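Local structure of probable fimbrial chaperone YadV (Escherichia coli K-12, 5GHU) at residues 21-26 with 90-95; 85-90 with 179-184; 138-143 with 188-193. The protein probably acts as a periplasmic chaperone that helps pilin subunits of the yad fimbrial operon to fold and assemble into fimbriae. One frame throughout, in Å; residues are numbered along the deposited sequence.

Contact 1: residues 21-26 with 90-95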
loop_
_atom_site.group_PDB
_atom_site.type_symbol
_atom_site.label_atom_id
_atom_site.label_comp_id
_atom_site.label_asym_id
_atom_site.label_seq_id
_atom_site.Cartn_x
_atom_site.Cartn_y
_atom_site.Cartn_z
ATOM N N VAL A 21 13.182 -4.012 8.122
ATOM C CA VAL A 21 11.887 -4.689 8.163
ATOM C C VAL A 21 12.126 -6.037 8.807
ATOM O O VAL A 21 13.077 -6.717 8.453
ATOM C CB VAL A 21 11.308 -4.910 6.750
ATOM C CG1 VAL A 21 10.022 -5.725 6.825
ATOM C CG2 VAL A 21 11.040 -3.564 6.100
ATOM N N ARG A 22 11.244 -6.453 9.702
ATOM C CA ARG A 22 11.463 -7.722 10.397
ATOM C C ARG A 22 10.586 -8.854 9.852
ATOM O O ARG A 22 9.388 -8.663 9.598
ATOM C CB ARG A 22 11.184 -7.518 11.883
ATOM C CG ARG A 22 11.356 -8.755 12.721
ATOM C CD ARG A 22 12.821 -9.166 12.835
ATOM N NE ARG A 22 12.933 -10.352 13.684
ATOM C CZ ARG A 22 14.082 -10.797 14.201
ATOM N NH1 ARG A 22 14.109 -11.889 14.968
ATOM N NH2 ARG A 22 15.218 -10.162 13.912
ATOM N N LEU A 23 11.221 -10.002 9.644
ATOM C CA LEU A 23 10.556 -11.265 9.296
ATOM C C LEU A 23 10.599 -12.226 10.490
ATOM O O LEU A 23 11.627 -12.333 11.202
ATOM C CB LEU A 23 11.249 -11.922 8.116
ATOM C CG LEU A 23 11.449 -10.991 6.915
ATOM C CD1 LEU A 23 12.155 -11.787 5.818
ATOM C CD2 LEU A 23 10.099 -10.407 6.399
ATOM N N GLU A 24 9.528 -13.007 10.650
ATOM C CA GLU A 24 9.493 -14.068 11.659
ATOM C C GLU A 24 8.946 -15.327 11.030
ATOM O O GLU A 24 7.973 -15.262 10.290
ATOM C CB GLU A 24 8.610 -13.696 12.829
ATOM C CG GLU A 24 9.107 -12.483 13.601
ATOM C CD GLU A 24 10.332 -12.823 14.480
ATOM O OE1 GLU A 24 10.492 -13.996 14.861
ATOM O OE2 GLU A 24 11.126 -11.907 14.771
ATOM N N ASN A 25 9.545 -16.459 11.360
ATOM C CA ASN A 25 9.049 -17.765 10.925
ATOM C C ASN A 25 8.167 -18.343 12.021
ATOM O O ASN A 25 8.664 -18.843 13.025
ATOM C CB ASN A 25 10.213 -18.690 10.593
ATOM C CG ASN A 25 9.755 -20.044 10.057
ATOM O OD1 ASN A 25 8.555 -20.343 10.051
ATOM N ND2 ASN A 25 10.713 -20.879 9.640
ATOM N N LYS A 26 6.857 -18.247 11.842
ATOM C CA LYS A 26 5.894 -18.733 12.830
ATOM C C LYS A 26 5.648 -20.231 12.695
ATOM O O LYS A 26 4.917 -20.802 13.499
ATOM C CB LYS A 26 4.555 -17.999 12.697
ATOM C CG LYS A 26 4.634 -16.477 12.813
ATOM C CD LYS A 26 5.088 -16.019 14.197
ATOM C CE LYS A 26 4.043 -16.344 15.267
ATOM N NZ LYS A 26 4.484 -16.021 16.662
ATOM N N PHE A 90 7.705 -4.482 -1.420
ATOM C CA PHE A 90 8.629 -5.349 -0.689
ATOM C C PHE A 90 8.098 -6.778 -0.718
ATOM O O PHE A 90 7.006 -7.040 -0.214
ATOM C CB PHE A 90 8.788 -4.859 0.773
ATOM C CG PHE A 90 9.690 -5.747 1.599
ATOM C CD1 PHE A 90 11.007 -5.926 1.234
ATOM C CD2 PHE A 90 9.190 -6.499 2.644
ATOM C CE1 PHE A 90 11.860 -6.769 1.927
ATOM C CE2 PHE A 90 10.026 -7.343 3.352
ATOM C CZ PHE A 90 11.369 -7.496 2.974
ATOM N N ASN A 91 8.883 -7.681 -1.311
ATOM C CA ASN A 91 8.489 -9.073 -1.499
ATOM C C ASN A 91 9.237 -10.019 -0.623
ATOM O O ASN A 91 10.454 -9.881 -0.477
ATOM C CB ASN A 91 8.771 -9.528 -2.939
ATOM C CG ASN A 91 7.978 -8.749 -3.974
ATOM O OD1 ASN A 91 7.008 -9.256 -4.497
ATOM N ND2 ASN A 91 8.394 -7.531 -4.275
ATOM N N VAL A 92 8.518 -11.024 -0.125
ATOM C CA VAL A 92 9.060 -12.134 0.626
ATOM C C VAL A 92 8.576 -13.439 0.028
ATOM O O VAL A 92 7.376 -13.642 -0.128
ATOM C CB VAL A 92 8.627 -12.004 2.083
ATOM C CG1 VAL A 92 9.040 -13.216 2.863
ATOM C CG2 VAL A 92 9.226 -10.711 2.619
ATOM N N LEU A 93 9.512 -14.311 -0.317
ATOM C CA LEU A 93 9.174 -15.593 -0.950
ATOM C C LEU A 93 9.763 -16.712 -0.101
ATOM O O LEU A 93 10.953 -16.712 0.134
ATOM C CB LEU A 93 9.722 -15.616 -2.408
ATOM C CG LEU A 93 9.557 -16.835 -3.333
ATOM C CD1 LEU A 93 10.573 -17.941 -3.051
ATOM C CD2 LEU A 93 8.175 -17.369 -3.183
ATOM N N GLU A 94 8.953 -17.653 0.382
ATOM C CA GLU A 94 9.505 -18.723 1.237
ATOM C C GLU A 94 9.514 -20.034 0.468
ATOM O O GLU A 94 8.707 -20.248 -0.413
ATOM C CB GLU A 94 8.716 -18.861 2.556
ATOM C CG GLU A 94 7.289 -19.400 2.442
ATOM C CD GLU A 94 6.432 -19.126 3.688
ATOM O OE1 GLU A 94 6.539 -18.028 4.259
ATOM O OE2 GLU A 94 5.635 -19.992 4.086
ATOM N N VAL A 95 10.439 -20.908 0.828
ATOM C CA VAL A 95 10.416 -22.256 0.261
ATOM C C VAL A 95 11.135 -23.230 1.204
ATOM O O VAL A 95 12.207 -22.927 1.763
ATOM C CB VAL A 95 11.004 -22.234 -1.149
ATOM C CG1 VAL A 95 12.432 -21.692 -1.132
ATOM C CG2 VAL A 95 10.880 -23.601 -1.802
#

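Contact 2: residues 85-90 with 179-184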
loop_
_atom_site.group_PDB
_atom_site.type_symbol
_atom_site.label_atom_id
_atom_site.label_comp_id
_atom_site.label_asym_id
_atom_site.label_seq_id
_atom_site.Cartn_x
_atom_site.Cartn_y
_atom_site.Cartn_z
ATOM N N GLU A 85 5.611 11.286 -3.097
ATOM C CA GLU A 85 5.966 9.908 -2.752
ATOM C C GLU A 85 6.085 9.040 -3.995
ATOM O O GLU A 85 5.479 9.299 -5.073
ATOM C CB GLU A 85 4.874 9.296 -1.879
ATOM C CG GLU A 85 4.847 9.892 -0.455
ATOM C CD GLU A 85 3.875 9.097 0.412
ATOM O OE1 GLU A 85 2.787 8.600 -0.043
ATOM O OE2 GLU A 85 4.222 8.952 1.602
ATOM N N SER A 86 6.913 7.995 -3.838
ATOM C CA SER A 86 7.007 6.901 -4.842
ATOM C C SER A 86 6.699 5.600 -4.135
ATOM O O SER A 86 7.107 5.398 -3.015
ATOM C CB SER A 86 8.416 6.808 -5.451
ATOM O OG SER A 86 8.679 7.912 -6.273
ATOM N N VAL A 87 6.020 4.674 -4.786
ATOM C CA VAL A 87 5.670 3.427 -4.147
ATOM C C VAL A 87 6.388 2.252 -4.824
ATOM O O VAL A 87 6.596 2.199 -6.068
ATOM C CB VAL A 87 4.121 3.166 -4.154
ATOM C CG1 VAL A 87 3.589 2.872 -5.601
ATOM C CG2 VAL A 87 3.751 2.038 -3.178
ATOM N N PHE A 88 6.774 1.316 -3.952
ATOM C CA PHE A 88 7.418 0.057 -4.351
ATOM C C PHE A 88 6.805 -1.082 -3.597
ATOM O O PHE A 88 6.005 -0.881 -2.664
ATOM C CB PHE A 88 8.950 0.125 -4.118
ATOM C CG PHE A 88 9.574 1.254 -4.843
ATOM C CD1 PHE A 88 9.618 2.528 -4.287
ATOM C CD2 PHE A 88 10.081 1.065 -6.108
ATOM C CE1 PHE A 88 10.153 3.570 -5.011
ATOM C CE2 PHE A 88 10.612 2.142 -6.826
ATOM C CZ PHE A 88 10.636 3.393 -6.231
ATOM N N TRP A 89 7.147 -2.289 -4.046
ATOM C CA TRP A 89 6.713 -3.490 -3.355
ATOM C C TRP A 89 7.848 -4.257 -2.715
ATOM O O TRP A 89 8.820 -4.600 -3.366
ATOM C CB TRP A 89 5.963 -4.386 -4.339
ATOM C CG TRP A 89 4.659 -3.717 -4.627
ATOM C CD1 TRP A 89 4.420 -2.721 -5.543
ATOM C CD2 TRP A 89 3.436 -3.922 -3.929
ATOM N NE1 TRP A 89 3.115 -2.323 -5.470
ATOM C CE2 TRP A 89 2.484 -3.051 -4.491
ATOM C CE3 TRP A 89 3.050 -4.758 -2.889
ATOM C CZ2 TRP A 89 1.170 -3.023 -4.060
ATOM C CZ3 TRP A 89 1.753 -4.728 -2.468
ATOM C CH2 TRP A 89 0.825 -3.874 -3.050
ATOM N N PHE A 90 7.705 -4.482 -1.420
ATOM C CA PHE A 90 8.629 -5.349 -0.689
ATOM C C PHE A 90 8.098 -6.778 -0.718
ATOM O O PHE A 90 7.006 -7.040 -0.214
ATOM C CB PHE A 90 8.788 -4.859 0.773
ATOM C CG PHE A 90 9.690 -5.747 1.599
ATOM C CD1 PHE A 90 11.007 -5.926 1.234
ATOM C CD2 PHE A 90 9.190 -6.499 2.644
ATOM C CE1 PHE A 90 11.860 -6.769 1.927
ATOM C CE2 PHE A 90 10.026 -7.343 3.352
ATOM C CZ PHE A 90 11.369 -7.496 2.974
ATOM N N VAL A 179 -12.488 0.061 -3.862
ATOM C CA VAL A 179 -11.450 1.066 -3.591
ATOM C C VAL A 179 -10.110 0.668 -4.192
ATOM O O VAL A 179 -9.760 -0.515 -4.241
ATOM C CB VAL A 179 -11.294 1.321 -2.087
ATOM C CG1 VAL A 179 -12.560 2.054 -1.543
ATOM C CG2 VAL A 179 -11.022 0.013 -1.326
ATOM N N LYS A 180 -9.363 1.689 -4.623
ATOM C CA LYS A 180 -8.032 1.504 -5.222
ATOM C C LYS A 180 -7.140 2.526 -4.589
ATOM O O LYS A 180 -7.582 3.615 -4.261
ATOM C CB LYS A 180 -8.036 1.784 -6.737
ATOM C CG LYS A 180 -8.855 0.818 -7.599
ATOM C CD LYS A 180 -8.752 1.395 -9.013
ATOM C CE LYS A 180 -9.654 0.741 -10.053
ATOM N NZ LYS A 180 -9.542 1.561 -11.297
ATOM N N MET A 181 -5.847 2.184 -4.518
ATOM C CA MET A 181 -4.867 3.193 -4.137
ATOM C C MET A 181 -4.829 4.327 -5.162
ATOM O O MET A 181 -4.899 4.073 -6.380
ATOM C CB MET A 181 -3.485 2.519 -3.984
ATOM C CG MET A 181 -2.459 3.547 -3.570
ATOM S SD MET A 181 -0.872 2.746 -3.041
ATOM C CE MET A 181 -0.347 1.992 -4.549
ATOM N N ILE A 182 -4.688 5.557 -4.681
ATOM C CA ILE A 182 -4.612 6.704 -5.595
ATOM C C ILE A 182 -3.277 7.445 -5.395
ATOM O O ILE A 182 -2.896 7.790 -4.282
ATOM C CB ILE A 182 -5.842 7.635 -5.463
ATOM C CG1 ILE A 182 -5.734 8.797 -6.473
ATOM C CG2 ILE A 182 -6.107 8.111 -4.040
ATOM C CD1 ILE A 182 -7.051 9.593 -6.580
ATOM N N ALA A 183 -2.543 7.510 -6.491
ATOM C CA ALA A 183 -1.201 8.132 -6.468
ATOM C C ALA A 183 -1.251 9.624 -6.251
ATOM O O ALA A 183 -2.259 10.291 -6.511
ATOM C CB ALA A 183 -0.487 7.768 -7.807
ATOM N N PRO A 184 -0.111 10.196 -5.822
ATOM C CA PRO A 184 -0.010 11.669 -5.708
ATOM C C PRO A 184 -0.436 12.348 -6.991
ATOM O O PRO A 184 -0.114 11.858 -8.114
ATOM C CB PRO A 184 1.487 11.933 -5.444
ATOM C CG PRO A 184 1.920 10.629 -4.730
ATOM C CD PRO A 184 1.111 9.479 -5.360
#

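Contact 3: residues 138-143 with 188-193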
loop_
_atom_site.group_PDB
_atom_site.type_symbol
_atom_site.label_atom_id
_atom_site.label_comp_id
_atom_site.label_asym_id
_atom_site.label_seq_id
_atom_site.Cartn_x
_atom_site.Cartn_y
_atom_site.Cartn_z
ATOM N N LEU A 138 -8.865 14.363 -0.685
ATOM C CA LEU A 138 -9.417 13.781 -1.948
ATOM C C LEU A 138 -10.735 14.417 -2.317
ATOM O O LEU A 138 -11.599 14.711 -1.439
ATOM C CB LEU A 138 -9.612 12.262 -1.835
ATOM C CG LEU A 138 -8.335 11.474 -1.465
ATOM C CD1 LEU A 138 -8.678 9.947 -1.333
ATOM C CD2 LEU A 138 -7.237 11.689 -2.567
ATOM N N LYS A 139 -10.903 14.634 -3.630
ATOM C CA LYS A 139 -12.194 15.106 -4.137
ATOM C C LYS A 139 -12.880 13.993 -4.899
ATOM O O LYS A 139 -12.276 13.311 -5.732
ATOM C CB LYS A 139 -11.999 16.325 -5.059
ATOM C CG LYS A 139 -11.242 17.459 -4.365
ATOM C CD LYS A 139 -12.041 17.886 -3.168
ATOM C CE LYS A 139 -11.489 19.150 -2.530
ATOM N NZ LYS A 139 -11.917 19.266 -1.089
ATOM N N TRP A 140 -14.169 13.847 -4.627
ATOM C CA TRP A 140 -14.953 12.768 -5.211
ATOM C C TRP A 140 -16.044 13.256 -6.124
ATOM O O TRP A 140 -16.731 14.248 -5.840
ATOM C CB TRP A 140 -15.633 11.974 -4.068
ATOM C CG TRP A 140 -14.668 11.395 -3.058
ATOM C CD1 TRP A 140 -13.992 12.078 -2.039
ATOM C CD2 TRP A 140 -14.257 10.027 -2.956
ATOM N NE1 TRP A 140 -13.217 11.193 -1.351
ATOM C CE2 TRP A 140 -13.354 9.938 -1.867
ATOM C CE3 TRP A 140 -14.616 8.847 -3.665
ATOM C CZ2 TRP A 140 -12.737 8.762 -1.512
ATOM C CZ3 TRP A 140 -14.003 7.638 -3.290
ATOM C CH2 TRP A 140 -13.096 7.595 -2.211
ATOM N N PHE A 141 -16.209 12.562 -7.254
ATOM C CA PHE A 141 -17.195 12.909 -8.291
ATOM C C PHE A 141 -17.861 11.692 -8.870
ATOM O O PHE A 141 -17.232 10.630 -8.980
ATOM C CB PHE A 141 -16.490 13.632 -9.483
ATOM C CG PHE A 141 -15.703 14.821 -9.056
ATOM C CD1 PHE A 141 -14.394 14.684 -8.592
ATOM C CD2 PHE A 141 -16.301 16.061 -9.041
ATOM C CE1 PHE A 141 -13.693 15.767 -8.185
ATOM C CE2 PHE A 141 -15.576 17.170 -8.690
ATOM C CZ PHE A 141 -14.279 17.018 -8.240
ATOM N N TRP A 142 -19.137 11.847 -9.271
ATOM C CA TRP A 142 -19.771 10.807 -10.032
ATOM C C TRP A 142 -19.042 10.735 -11.340
ATOM O O TRP A 142 -18.677 11.779 -11.914
ATOM C CB TRP A 142 -21.248 11.102 -10.323
ATOM C CG TRP A 142 -22.155 10.854 -9.194
ATOM C CD1 TRP A 142 -22.830 11.786 -8.446
ATOM C CD2 TRP A 142 -22.524 9.573 -8.672
ATOM N NE1 TRP A 142 -23.589 11.158 -7.486
ATOM C CE2 TRP A 142 -23.418 9.801 -7.599
ATOM C CE3 TRP A 142 -22.157 8.263 -8.991
ATOM C CZ2 TRP A 142 -24.001 8.757 -6.868
ATOM C CZ3 TRP A 142 -22.730 7.217 -8.253
ATOM C CH2 TRP A 142 -23.628 7.477 -7.199
ATOM N N SER A 143 -18.875 9.513 -11.824
ATOM C CA SER A 143 -18.247 9.235 -13.096
ATOM C C SER A 143 -19.318 8.474 -13.881
ATOM O O SER A 143 -19.882 7.502 -13.369
ATOM C CB SER A 143 -17.009 8.393 -12.918
ATOM O OG SER A 143 -16.351 8.113 -14.119
ATOM N N GLU A 188 -8.182 8.634 -10.125
ATOM C CA GLU A 188 -8.476 7.244 -10.313
ATOM C C GLU A 188 -10.009 7.105 -10.353
ATOM O O GLU A 188 -10.676 7.804 -9.600
ATOM C CB GLU A 188 -8.002 6.406 -9.118
ATOM C CG GLU A 188 -6.574 6.070 -9.087
ATOM C CD GLU A 188 -6.108 5.324 -10.293
ATOM O OE1 GLU A 188 -6.929 4.714 -11.034
ATOM O OE2 GLU A 188 -4.903 5.398 -10.554
ATOM N N VAL A 189 -10.486 6.191 -11.164
ATOM C CA VAL A 189 -11.912 5.818 -11.171
ATOM C C VAL A 189 -12.098 4.547 -10.326
ATOM O O VAL A 189 -11.319 3.590 -10.432
ATOM C CB VAL A 189 -12.447 5.596 -12.570
ATOM C CG1 VAL A 189 -13.897 4.989 -12.479
ATOM C CG2 VAL A 189 -12.459 6.928 -13.328
ATOM N N MET A 190 -13.156 4.526 -9.495
ATOM C CA MET A 190 -13.391 3.372 -8.640
ATOM C C MET A 190 -14.824 2.981 -8.860
ATOM O O MET A 190 -15.730 3.842 -8.848
ATOM C CB MET A 190 -13.113 3.718 -7.158
ATOM C CG MET A 190 -11.678 4.166 -6.916
ATOM S SD MET A 190 -11.522 4.620 -5.166
ATOM C CE MET A 190 -10.108 5.712 -5.260
ATOM N N LYS A 191 -15.024 1.685 -9.111
ATOM C CA LYS A 191 -16.339 1.120 -9.391
ATOM C C LYS A 191 -17.239 1.123 -8.135
ATOM O O LYS A 191 -16.761 0.951 -7.012
ATOM C CB LYS A 191 -16.192 -0.313 -9.917
ATOM C CG LYS A 191 -15.671 -0.372 -11.352
ATOM C CD LYS A 191 -15.771 -1.789 -11.951
ATOM C CE LYS A 191 -17.166 -2.389 -11.715
ATOM N NZ LYS A 191 -17.460 -3.636 -12.508
ATOM N N VAL A 192 -18.536 1.348 -8.341
ATOM C CA VAL A 192 -19.533 1.231 -7.248
ATOM C C VAL A 192 -20.357 -0.013 -7.538
ATOM O O VAL A 192 -21.000 -0.118 -8.586
ATOM C CB VAL A 192 -20.453 2.471 -7.130
ATOM C CG1 VAL A 192 -21.477 2.296 -5.973
ATOM C CG2 VAL A 192 -19.619 3.742 -6.883
ATOM N N ASN A 193 -20.308 -0.966 -6.625
ATOM C CA ASN A 193 -20.981 -2.249 -6.836
ATOM C C ASN A 193 -22.468 -2.206 -6.580
ATOM O O ASN A 193 -22.917 -1.752 -5.539
ATOM C CB ASN A 193 -20.362 -3.320 -5.959
ATOM C CG ASN A 193 -18.946 -3.614 -6.331
ATOM O OD1 ASN A 193 -18.676 -4.447 -7.196
ATOM N ND2 ASN A 193 -18.032 -2.921 -5.705
#

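Contact 1: residues 21-26 with 90-95
V21 meets the ring of F90 through its CG1 methyl. CG1 lies 3.8 Å from F90 CE2, and the two side chains point at each other from the two strands. V21 carries CG1 anti to the backbone N (chi1 175°), which aims this methyl at the F90 ring. F90 holds its ring in the matching position (chi1 178°). The methyl approaches the ring obliquely.

R22 points away from 90-95. Its guanidinium grips one oxygen of E24 side-on within the strand. R22 NE makes the straighter bond, 2.6 Å to E24 OE2. R22 NH1 makes a more bent one, 3.0 Å to the same atom. Both nitrogens reach it from one face of the carboxylate. R22 NH2 hydrogen-bonds to OG1 of T69 in the adjacent strand 67-74. This salt bridge stays on the far side of the strand.

L23 turns back toward 90-95. Its CD2 sits at the edge of the F90 ring, near the ring plane, 4.3 Å from F90 CE2. The same methyl lies 3.9 Å from V92 CG2, where L23 and V92 pass side by side. One leucine branch thus bridges F90 and V92.

The two strands run nearly parallel, 20° apart, with their axes 10.6 Å from each other. This spacing fits strands in facing layers of a beta sandwich, consistent with the immunoglobulin-like PapD N-terminal domain. I5 of strand 3-5 also packs on V21 and L23, I118 of strand 114-123 on F90, and V33 of strand 31-38 on V92.

Contact 2: residues 85-90 with 179-184
M181 swings CG anti to its backbone N (chi1 -179°), which extends the side chain toward strand 86-90. The chain then bends at chi3 (64°), and this last turn sets where the CE methyl ends. V87 answers with CG1, which its first torsion (chi1 69°) places over the backbone, flanked by N and C. The two side chains meet tip to tip. V87 CG1 and M181 CE are 4.2 Å apart, a loose apolar touch between two methyls.

The second touch lies at E85 and P184. It involves the backbone of E85 more than its side chain. P184 CG is 3.8 Å from E85 O and 4.1 Å from E85 N. The side chains themselves come no nearer than 4.3 Å, between E85 CB and P184 CG. The proline ring therefore packs beside the residue just before the strand begins. The CG corner of the puckered ring makes the touch.

The E85 carboxylate is occupied elsewhere. OE2 forms a salt bridge with R123, and OE1 accepts a hydrogen bond from the backbone N of Y160. This ties E85 to R123 of its own domain and to Y160 in a loop of the C-terminal domain. E85 itself thus spans the interface.

The contact joins the two domains of the chaperone. Strand 86-95 belongs to the N-terminal domain, and 179-184 is a loop between strands 173-176 and 186-191 of the C-terminal domain. Such a two-domain build is that of PapD-like chaperones. F121 of strand 114-123, next to 86-95 in the sheet, touches both V87 and M181. Y160, from a loop, lies against P184.

Contact 3: residues 138-143 with 188-193
A Met-aromatic contact between M190 and W140 joins the two outermost strands of a three-stranded antiparallel sheet. M190 SD lies 4.3 Å from W140 CZ3. Its distance to the centroid of the W140 six-membered ring is 5.4 Å. The sulfur stands 62° off the ring normal, so it approaches obliquely. The indole takes part through the CZ3 corner of its six-membered ring. M190 CG lies anti to the carbonyl carbon, and chi2 (177°) continues straight on to SD.

S143 and V189 meet on the opposite face of the sheet from the Met-aromatic pair. S143 places OG anti to the backbone N (chi1 -179°), where it lies 4.1 Å from V189 CG2. This is plain van der Waals packing of a hydroxyl against a methyl, and V189 is exposed to solvent.

Strand 150-155 runs between the two segments and hydrogen-bonds to both. Its V153 touches W140 and M190, and its S150 touches V189. W140 and M190 face the second sheet. There F163 of strand 163-170 packs on both, and F206 of strand 203-209 meets the W140 ring, as in the core of an immunoglobulin-like beta sandwich.

In the fold
Contact 1 is fully buried and contacts 2 and 3 only partly. Contact 1 joins facing strands inside the N-terminal domain. Contact 3 joins the outer strands of one sheet in the C-terminal domain. Contact 2 lies between the domains, close to the centre of the chain. Contacts 1 and 2 share strand 86-95 and residue F90, which packs in contact 1 alone. Contacts 2 and 3 touch, with K180 NZ probably hydrogen-bonded to V189 O. Across contact 1 the touching groups are all apolar. Contact 2 pairs V87 with M181 and the E85 backbone with P184, beside the polar ties of E85. Contact 3 sets methionine against indole and S143 against V189.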